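Local coordinates for protein putative aspartyl-tRNA synthetase (Leishmania major, PDB 6OD8) that probably joins L-aspartate to tRNA(Asp) at the expense of ATP, as a class II aminoacyl-tRNA synthetase, at residues T203-R208 and P553-P558. Numbering follows the deposited sequence.
Sequences TRLNSR and PQRTTP
R555 grips N206 end-on. Both terminal nitrogens point at one atom, OD1 of N206. R555 NH1 is 3.0 Å from N206 OD1, and R555 NH2 is 3.1 Å from the same atom. OD1 lies in the guanidinium plane, but the amide plane is turned 49° from it. NH1 is tilted only slightly from the carbonyl plane of N206, while NH2 stands well above it. L205 meets the same group from another direction. Its CB sits over the centre of one guanidinium face, 3.6 Å from CZ of R555, and CD1 of L205 reaches NE of R555 at 3.7 Å. The R555 chain runs extended, with CG anti to the backbone N (chi1 175°), and then bends at chi3 (-67°). R555 NH1 also donates to the carbonyl O of T557, at 2.8 Å. This bond ties the guanidinium to the backbone two residues further on. D202 forms a salt bridge with R555 NH2 and probably offsets part of the guanidinium's charge. The contact joins the C-terminal tail of this class II aminoacyl-tRNA synthetase to helix 201-206, far away in sequence. P558 follows a cis peptide bond and turns its ring toward the helix end. CD of P558 lies 3.2 Å from the carbonyl O of L205, and its CG packs more loosely near the O of N206. The terminal carboxylate of P558 pairs with R551 through OXT, and its O is hydrogen-bonded to Y278 of the second subunit. A water donates to N206 OD1 and is also hydrogen-bonded to T557 OG1.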
loop_
_atom_site.group_PDB
_atom_site.type_symbol
_atom_site.label_atom_id
_atom_site.label_comp_id
_atom_site.label_asym_id
_atom_site.label_seq_id
_atom_site.Cartn_x
_atom_site.Cartn_y
_atom_site.Cartn_z
ATOM N N THR A 203 26.581 -12.215 -2.930
ATOM C CA THR A 203 26.729 -12.766 -1.585
ATOM C C THR A 203 25.850 -12.013 -0.593
ATOM O O THR A 203 25.222 -12.615 0.288
ATOM C CB THR A 203 28.197 -12.706 -1.172
ATOM O OG1 THR A 203 28.976 -13.382 -2.161
ATOM C CG2 THR A 203 28.407 -13.374 0.185
ATOM N N ARG A 204 25.776 -10.695 -0.753
ATOM C CA ARG A 204 24.887 -9.853 0.042
ATOM C C ARG A 204 23.438 -10.318 -0.054
ATOM O O ARG A 204 22.746 -10.464 0.959
ATOM C CB ARG A 204 25.007 -8.426 -0.468
ATOM C CG ARG A 204 25.135 -7.363 0.543
ATOM C CD ARG A 204 25.235 -6.023 -0.171
ATOM N NE ARG A 204 26.600 -5.512 -0.186
ATOM C CZ ARG A 204 27.134 -4.859 0.840
ATOM N NH1 ARG A 204 26.405 -4.660 1.936
ATOM N NH2 ARG A 204 28.374 -4.404 0.781
ATOM N N LEU A 205 22.951 -10.527 -1.278
ATOM C CA LEU A 205 21.535 -10.837 -1.446
ATOM C C LEU A 205 21.239 -12.275 -1.058
ATOM O O LEU A 205 20.116 -12.578 -0.644
ATOM C CB LEU A 205 21.094 -10.565 -2.891
ATOM C CG LEU A 205 21.340 -9.133 -3.370
ATOM C CD1 LEU A 205 21.049 -8.946 -4.896
ATOM C CD2 LEU A 205 20.564 -8.122 -2.533
ATOM N N ASN A 206 22.236 -13.157 -1.155
ATOM C CA ASN A 206 22.035 -14.557 -0.802
ATOM C C ASN A 206 21.793 -14.756 0.689
ATOM O O ASN A 206 21.211 -15.774 1.062
ATOM C CB ASN A 206 23.241 -15.396 -1.229
ATOM C CG ASN A 206 23.317 -15.578 -2.726
ATOM O OD1 ASN A 206 22.342 -15.334 -3.436
ATOM N ND2 ASN A 206 24.474 -16.002 -3.217
ATOM N N SER A 207 22.266 -13.831 1.536
ATOM C CA SER A 207 21.977 -13.807 2.982
ATOM C C SER A 207 21.506 -12.404 3.373
ATOM O O SER A 207 22.115 -11.708 4.189
ATOM C CB SER A 207 23.187 -14.192 3.829
ATOM O OG SER A 207 23.723 -15.441 3.442
ATOM N N ARG A 208 20.381 -12.002 2.778
ATOM C CA ARG A 208 19.893 -10.639 2.924
ATOM C C ARG A 208 19.595 -10.291 4.375
ATOM O O ARG A 208 19.725 -9.123 4.763
ATOM C CB ARG A 208 18.643 -10.446 2.055
ATOM C CG ARG A 208 18.032 -9.085 2.151
ATOM C CD ARG A 208 19.011 -8.017 1.700
ATOM N NE ARG A 208 18.436 -7.229 0.622
ATOM C CZ ARG A 208 19.014 -6.166 0.078
ATOM N NH1 ARG A 208 20.185 -5.749 0.531
ATOM N NH2 ARG A 208 18.411 -5.513 -0.909
ATOM N N PRO A 553 16.210 -11.730 -13.877
ATOM C CA PRO A 553 16.091 -12.995 -14.619
ATOM C C PRO A 553 16.865 -14.153 -14.003
ATOM O O PRO A 553 16.476 -15.318 -14.184
ATOM C CB PRO A 553 16.634 -12.631 -16.016
ATOM C CG PRO A 553 16.372 -11.188 -16.142
ATOM C CD PRO A 553 16.637 -10.631 -14.763
ATOM N N GLN A 554 17.954 -13.882 -13.283
ATOM C CA GLN A 554 18.764 -14.953 -12.722
ATOM C C GLN A 554 18.508 -15.176 -11.230
ATOM O O GLN A 554 19.112 -16.073 -10.640
ATOM C CB GLN A 554 20.253 -14.665 -12.962
ATOM N N ARG A 555 17.635 -14.396 -10.606
ATOM C CA ARG A 555 17.479 -14.454 -9.157
ATOM C C ARG A 555 16.007 -14.563 -8.790
ATOM O O ARG A 555 15.234 -13.628 -9.032
ATOM C CB ARG A 555 18.111 -13.218 -8.494
ATOM C CG ARG A 555 17.870 -13.171 -6.974
ATOM C CD ARG A 555 18.624 -12.032 -6.301
ATOM N NE ARG A 555 20.091 -12.197 -6.328
ATOM C CZ ARG A 555 20.776 -13.007 -5.518
ATOM N NH1 ARG A 555 20.138 -13.753 -4.617
ATOM N NH2 ARG A 555 22.098 -13.077 -5.610
ATOM N N THR A 556 15.631 -15.694 -8.176
ATOM C CA THR A 556 14.331 -15.863 -7.534
ATOM C C THR A 556 14.464 -16.286 -6.070
ATOM O O THR A 556 13.476 -16.749 -5.484
ATOM C CB THR A 556 13.491 -16.910 -8.263
ATOM O OG1 THR A 556 14.252 -18.118 -8.380
ATOM C CG2 THR A 556 13.124 -16.425 -9.656
ATOM N N THR A 557 15.659 -16.194 -5.491
ATOM C CA THR A 557 15.914 -16.539 -4.094
ATOM C C THR A 557 16.774 -15.454 -3.459
ATOM O O THR A 557 17.509 -14.754 -4.168
ATOM C CB THR A 557 16.635 -17.889 -3.949
ATOM O OG1 THR A 557 17.859 -17.853 -4.700
ATOM C CG2 THR A 557 15.760 -19.022 -4.453
ATOM N N PRO A 558 16.679 -15.263 -2.127
ATOM C CA PRO A 558 15.663 -15.822 -1.217
ATOM C C PRO A 558 14.256 -15.376 -1.632
ATOM O O PRO A 558 13.242 -15.942 -1.234
ATOM C CB PRO A 558 16.036 -15.230 0.152
ATOM C CG PRO A 558 17.501 -14.894 0.046
ATOM C CD PRO A 558 17.740 -14.529 -1.404
ATOM O OXT PRO A 558 14.121 -14.434 -2.419
HETATM O O HOH W 1 19.824 -17.054 -3.001
#